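Local atomic coordinates of phosphosugar isomerase (PDB entry 5UQI), a protein that binds arabinose-5-phosphate and probably catalyses its reversible isomerisation with ribulose 5-phosphate, an activity associated with lipopolysaccharide biosynthesis. Residues E31-L35 with L137-I141; K45-I49 with L61-F65. All coordinates share one frame. Residue numbers count along the deposited sequence, not the author numbering.

Interaction 1. Residues E31-L35 with L137-I141; sequences EFANL and LSVEI
Strand 137-140 comes last in the order of the parallel sheet of the SIS domain, outermost within this chain, and the first turn of helix 32-41 lies against it. Residues 32-35 are helical, with Leu35 N hydrogen-bonded to Glu31 O at 2.9 Å; residues 137-140 are extended. Glu31 CA sits 6.4 Å from Val139 CA and Leu35 CA 7.5 Å from Leu137 CA, so the register steps back along the strand as the turn advances. Glu31, chi1 p and chi2 m, points its CB toward the strand and curls its carboxylate onto the backbone: Glu140 N donates to Glu31 OE2 at 2.8 Å, almost linearly (176°). A water gives a 2.6 Å hydrogen bond to Glu140 O and a weak one to Glu31 OE1 at 2.9 Å. Phe32 (chi1 m) starts sideways, yet its ring reaches back to put CZ 3.5 Å from Val139 CG1; the same ring touches Val164 and Val168 of helix 156-175. Asn34 only grazes Leu137, its CB 4.5 Å from Leu137 CD1. Leu35 closes the turn, with CB 4.1 Å from Leu137 CD2 and CD2 4.1 Å from Val139 CG2. Meanwhile the carboxylate of Glu140 leads away to His127 N. The chemistry is thus divided: a carboxylate satisfies an edge amide, while Phe32 and Leu35 pack on Val139 and Leu137 beside it.

Interaction 2. Residues K45-I49 with L61-F65; sequences KVVFI and LAATF
Phe48 projects from its strand over Ala62 and Leu61, presenting one ring face to the helix and its edge to a second aromatic ring. Residues 46-49 are extended and 61-65 helical, with Phe65 N hydrogen-bonded to Leu61 O at 2.8 Å. The two short axes approach to 8.9 Å and run nearly antiparallel, at 163°, with Phe48 CA 6.3 Å from Ala62 CA. This is the first half of a beta-alpha-beta unit, in which strand 46-50 leads into helix 52-67 and the chain returns as strand 72-76, an arrangement characteristic of the Rossmann-like SIS fold. Phe48 takes chi1 m and chi2 87°. Its CD1 lies 3.7 Å from Ala62 CB, the small methyl allowing close approach. Leu61 CB stands over the ring face in a CH-pi contact, 4.1 Å from the Phe48 ring centroid and 25° off the normal. One turn on, Phe65 has a chi1 of -91°, between the usual wells, and offers its own face to the edge of Phe48: a T-shaped stack with centroids 5.0 Å apart, planes at 86°, and Phe48 CZ 3.8 Å from Phe65 CE1. Val46, two residues before Phe48 and directed the same way, adds CG1 at 4.2 Å from Phe65 CE2. Ile95 and Ile97 of strand 93-97 also touch Phe48, whereas Ala169 of helix 156-175 meets Phe65. With no hydrogen bond between these segments, helix and strand are held by close apolar and aromatic packing in the protein interior.

How the interactions relate
Interactions 1 and 2 lie about 16 Å apart between centres, with nearest atoms about 7 Å apart and no touch between them. Both reach the same five-stranded parallel sheet: strand 46-50 lies inside it, whereas strand 137-140 is the outermost strand at one side. Helix 32-41 is followed, after a short loop, by strand 46-50. Because 45-49 and 61-65 both fall between 31-35 and 137-141, interaction 2 is nested within the long loop that interaction 1 closes. Helix 156-175 packs against side chains from both. One sheet thus carries a sequence-local contact within a beta-alpha-beta unit and a sequence-distant one at an outermost strand, here in the domain that binds arabinose-5-phosphate.

Interaction 1. Residues E31-L35 with L137-I141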
loop_
_atom_site.group_PDB
_atom_site.type_symbol
_atom_site.label_atom_id
_atom_site.label_comp_id
_atom_site.label_asym_id
_atom_site.label_seq_id
_atom_site.Cartn_x
_atom_site.Cartn_y
_atom_site.Cartn_z
ATOM N N GLU A 31 -11.439 -0.835 -9.656
ATOM C CA GLU A 31 -10.951 -2.153 -9.200
ATOM C C GLU A 31 -10.990 -2.333 -7.690
ATOM O O GLU A 31 -10.665 -3.396 -7.189
ATOM C CB GLU A 31 -9.521 -2.406 -9.760
ATOM C CG GLU A 31 -8.398 -1.514 -9.251
ATOM C CD GLU A 31 -8.303 -0.085 -9.838
ATOM O OE1 GLU A 31 -9.320 0.640 -9.886
ATOM O OE2 GLU A 31 -7.206 0.388 -10.219
ATOM N N PHE A 32 -11.439 -1.318 -6.969
ATOM C CA PHE A 32 -11.470 -1.448 -5.475
ATOM C C PHE A 32 -12.479 -2.419 -4.943
ATOM O O PHE A 32 -12.258 -3.027 -3.875
ATOM C CB PHE A 32 -11.566 -0.097 -4.788
ATOM C CG PHE A 32 -10.238 0.611 -4.737
ATOM C CD1 PHE A 32 -9.607 1.066 -5.880
ATOM C CD2 PHE A 32 -9.572 0.708 -3.537
ATOM C CE1 PHE A 32 -8.382 1.726 -5.841
ATOM C CE2 PHE A 32 -8.309 1.311 -3.504
ATOM C CZ PHE A 32 -7.746 1.837 -4.636
ATOM N N ALA A 33 -13.592 -2.614 -5.666
ATOM C CA ALA A 33 -14.512 -3.635 -5.229
ATOM C C ALA A 33 -13.881 -5.013 -5.348
ATOM O O ALA A 33 -14.000 -5.836 -4.426
ATOM C CB ALA A 33 -15.803 -3.540 -6.042
ATOM N N ASN A 34 -13.207 -5.288 -6.480
ATOM C CA ASN A 34 -12.508 -6.562 -6.630
ATOM C C ASN A 34 -11.405 -6.690 -5.559
ATOM O O ASN A 34 -11.235 -7.779 -5.006
ATOM C CB ASN A 34 -11.856 -6.675 -7.990
ATOM C CG ASN A 34 -12.848 -7.062 -9.039
ATOM O OD1 ASN A 34 -13.926 -7.603 -8.732
ATOM N ND2 ASN A 34 -12.513 -6.786 -10.259
ATOM N N LEU A 35 -10.762 -5.569 -5.222
ATOM C CA LEU A 35 -9.708 -5.613 -4.166
ATOM C C LEU A 35 -10.311 -6.094 -2.838
ATOM O O LEU A 35 -9.774 -7.009 -2.159
ATOM C CB LEU A 35 -9.027 -4.244 -4.069
ATOM C CG LEU A 35 -8.032 -4.113 -2.882
ATOM C CD1 LEU A 35 -6.849 -5.089 -3.089
ATOM C CD2 LEU A 35 -7.539 -2.692 -2.811
ATOM N N LEU A 137 -3.929 -8.938 -9.530
ATOM C CA LEU A 137 -4.787 -7.773 -9.451
ATOM C C LEU A 137 -3.875 -6.562 -9.349
ATOM O O LEU A 137 -3.128 -6.386 -8.351
ATOM C CB LEU A 137 -5.779 -7.875 -8.279
ATOM C CG LEU A 137 -6.644 -6.616 -8.128
ATOM C CD1 LEU A 137 -7.603 -6.423 -9.305
ATOM C CD2 LEU A 137 -7.413 -6.732 -6.835
ATOM N N SER A 138 -3.941 -5.724 -10.373
ATOM C CA SER A 138 -3.307 -4.392 -10.355
ATOM C C SER A 138 -4.284 -3.339 -9.889
ATOM O O SER A 138 -5.388 -3.133 -10.508
ATOM C CB SER A 138 -2.765 -4.017 -11.766
ATOM O OG SER A 138 -2.434 -2.628 -11.815
ATOM N N VAL A 139 -3.882 -2.622 -8.820
ATOM C CA VAL A 139 -4.652 -1.517 -8.341
ATOM C C VAL A 139 -3.866 -0.275 -8.709
ATOM O O VAL A 139 -2.685 -0.090 -8.284
ATOM C CB VAL A 139 -4.809 -1.600 -6.809
ATOM C CG1 VAL A 139 -5.547 -0.384 -6.300
ATOM C CG2 VAL A 139 -5.519 -2.867 -6.411
ATOM N N GLU A 140 -4.468 0.626 -9.474
ATOM C CA GLU A 140 -3.757 1.795 -9.977
ATOM C C GLU A 140 -4.112 2.951 -9.035
ATOM O O GLU A 140 -5.302 3.233 -8.761
ATOM C CB GLU A 140 -4.122 2.083 -11.449
ATOM C CG GLU A 140 -3.383 3.251 -12.070
ATOM C CD GLU A 140 -3.744 3.402 -13.558
ATOM O OE1 GLU A 140 -4.792 4.029 -13.771
ATOM O OE2 GLU A 140 -3.067 2.877 -14.491
ATOM N N ILE A 141 -3.082 3.542 -8.433
ATOM C CA ILE A 141 -3.268 4.674 -7.524
ATOM C C ILE A 141 -2.506 5.815 -8.190
ATOM O O ILE A 141 -1.304 5.970 -7.966
ATOM C CB ILE A 141 -2.692 4.375 -6.132
ATOM C CG1 ILE A 141 -3.362 3.090 -5.571
ATOM C CG2 ILE A 141 -2.901 5.622 -5.234
ATOM C CD1 ILE A 141 -2.875 2.623 -4.216
HETATM O O HOH W 1 -7.837 3.062 -9.198
#

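Interaction 2. Residues K45-I49 with L61-F65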
loop_
_atom_site.group_PDB
_atom_site.type_symbol
_atom_site.label_atom_id
_atom_site.label_comp_id
_atom_site.label_asym_id
_atom_site.label_seq_id
_atom_site.Cartn_x
_atom_site.Cartn_y
_atom_site.Cartn_z
ATOM N N LYS A 45 -2.671 -14.787 5.898
ATOM C CA LYS A 45 -2.376 -13.409 6.218
ATOM C C LYS A 45 -2.205 -12.577 4.952
ATOM O O LYS A 45 -1.889 -13.118 3.892
ATOM C CB LYS A 45 -1.067 -13.385 7.005
ATOM C CG LYS A 45 -1.262 -14.192 8.317
ATOM C CD LYS A 45 -0.319 -13.787 9.429
ATOM C CE LYS A 45 -0.196 -14.906 10.432
ATOM N NZ LYS A 45 -1.366 -14.928 11.335
ATOM N N VAL A 46 -2.451 -11.268 5.062
ATOM C CA VAL A 46 -2.141 -10.320 4.001
ATOM C C VAL A 46 -0.700 -9.853 4.198
ATOM O O VAL A 46 -0.393 -9.253 5.209
ATOM C CB VAL A 46 -3.134 -9.124 3.964
ATOM C CG1 VAL A 46 -2.764 -8.108 2.898
ATOM C CG2 VAL A 46 -4.584 -9.643 3.809
ATOM N N VAL A 47 0.159 -10.177 3.235
ATOM C CA VAL A 47 1.607 -9.873 3.419
ATOM C C VAL A 47 1.914 -8.701 2.546
ATOM O O VAL A 47 1.736 -8.744 1.320
ATOM C CB VAL A 47 2.468 -11.062 3.027
ATOM C CG1 VAL A 47 3.950 -10.700 3.169
ATOM C CG2 VAL A 47 2.107 -12.279 3.857
ATOM N N PHE A 48 2.365 -7.599 3.176
ATOM C CA PHE A 48 2.721 -6.399 2.410
ATOM C C PHE A 48 4.221 -6.408 2.152
ATOM O O PHE A 48 5.007 -6.700 3.074
ATOM C CB PHE A 48 2.399 -5.115 3.222
ATOM C CG PHE A 48 0.958 -4.742 3.238
ATOM C CD1 PHE A 48 0.102 -5.284 4.200
ATOM C CD2 PHE A 48 0.486 -3.772 2.310
ATOM C CE1 PHE A 48 -1.277 -4.917 4.209
ATOM C CE2 PHE A 48 -0.882 -3.396 2.332
ATOM C CZ PHE A 48 -1.725 -3.923 3.310
ATOM N N ILE A 49 4.603 -6.049 0.916
ATOM C CA ILE A 49 6.031 -6.031 0.570
ATOM C C ILE A 49 6.314 -4.690 -0.088
ATOM O O ILE A 49 5.580 -4.208 -0.987
ATOM C CB ILE A 49 6.362 -7.176 -0.474
ATOM C CG1 ILE A 49 6.073 -8.526 0.167
ATOM C CG2 ILE A 49 7.829 -7.038 -0.912
ATOM C CD1 ILE A 49 6.436 -9.728 -0.756
ATOM N N LEU A 61 0.572 0.054 6.808
ATOM C CA LEU A 61 -0.675 -0.576 6.401
ATOM C C LEU A 61 -0.808 -2.001 6.957
ATOM O O LEU A 61 -1.920 -2.405 7.351
ATOM C CB LEU A 61 -0.735 -0.616 4.850
ATOM C CG LEU A 61 -0.849 0.800 4.257
ATOM C CD1 LEU A 61 -0.952 0.624 2.721
ATOM C CD2 LEU A 61 -2.158 1.505 4.762
ATOM N N ALA A 62 0.291 -2.769 7.015
ATOM C CA ALA A 62 0.180 -4.119 7.661
ATOM C C ALA A 62 -0.288 -3.968 9.090
ATOM O O ALA A 62 -1.128 -4.758 9.524
ATOM C CB ALA A 62 1.576 -4.814 7.605
ATOM N N ALA A 63 0.266 -2.984 9.814
ATOM C CA ALA A 63 -0.097 -2.830 11.208
ATOM C C ALA A 63 -1.570 -2.387 11.324
ATOM O O ALA A 63 -2.287 -2.889 12.177
ATOM C CB ALA A 63 0.862 -1.828 11.880
ATOM N N THR A 64 -1.998 -1.499 10.429
ATOM C CA THR A 64 -3.408 -0.988 10.465
ATOM C C THR A 64 -4.384 -2.120 10.086
ATOM O O THR A 64 -5.420 -2.287 10.739
ATOM C CB THR A 64 -3.485 0.216 9.537
ATOM O OG1 THR A 64 -2.901 1.297 10.325
ATOM C CG2 THR A 64 -4.928 0.627 9.319
ATOM N N PHE A 65 -4.026 -2.930 9.077
ATOM C CA PHE A 65 -4.896 -4.069 8.754
ATOM C C PHE A 65 -5.017 -4.952 9.973
ATOM O O PHE A 65 -6.132 -5.328 10.376
ATOM C CB PHE A 65 -4.263 -4.920 7.585
ATOM C CG PHE A 65 -4.706 -4.485 6.205
ATOM C CD1 PHE A 65 -4.657 -3.129 5.752
ATOM C CD2 PHE A 65 -5.069 -5.478 5.327
ATOM C CE1 PHE A 65 -5.131 -2.789 4.469
ATOM C CE2 PHE A 65 -5.487 -5.137 4.031
ATOM C CZ PHE A 65 -5.512 -3.817 3.623
#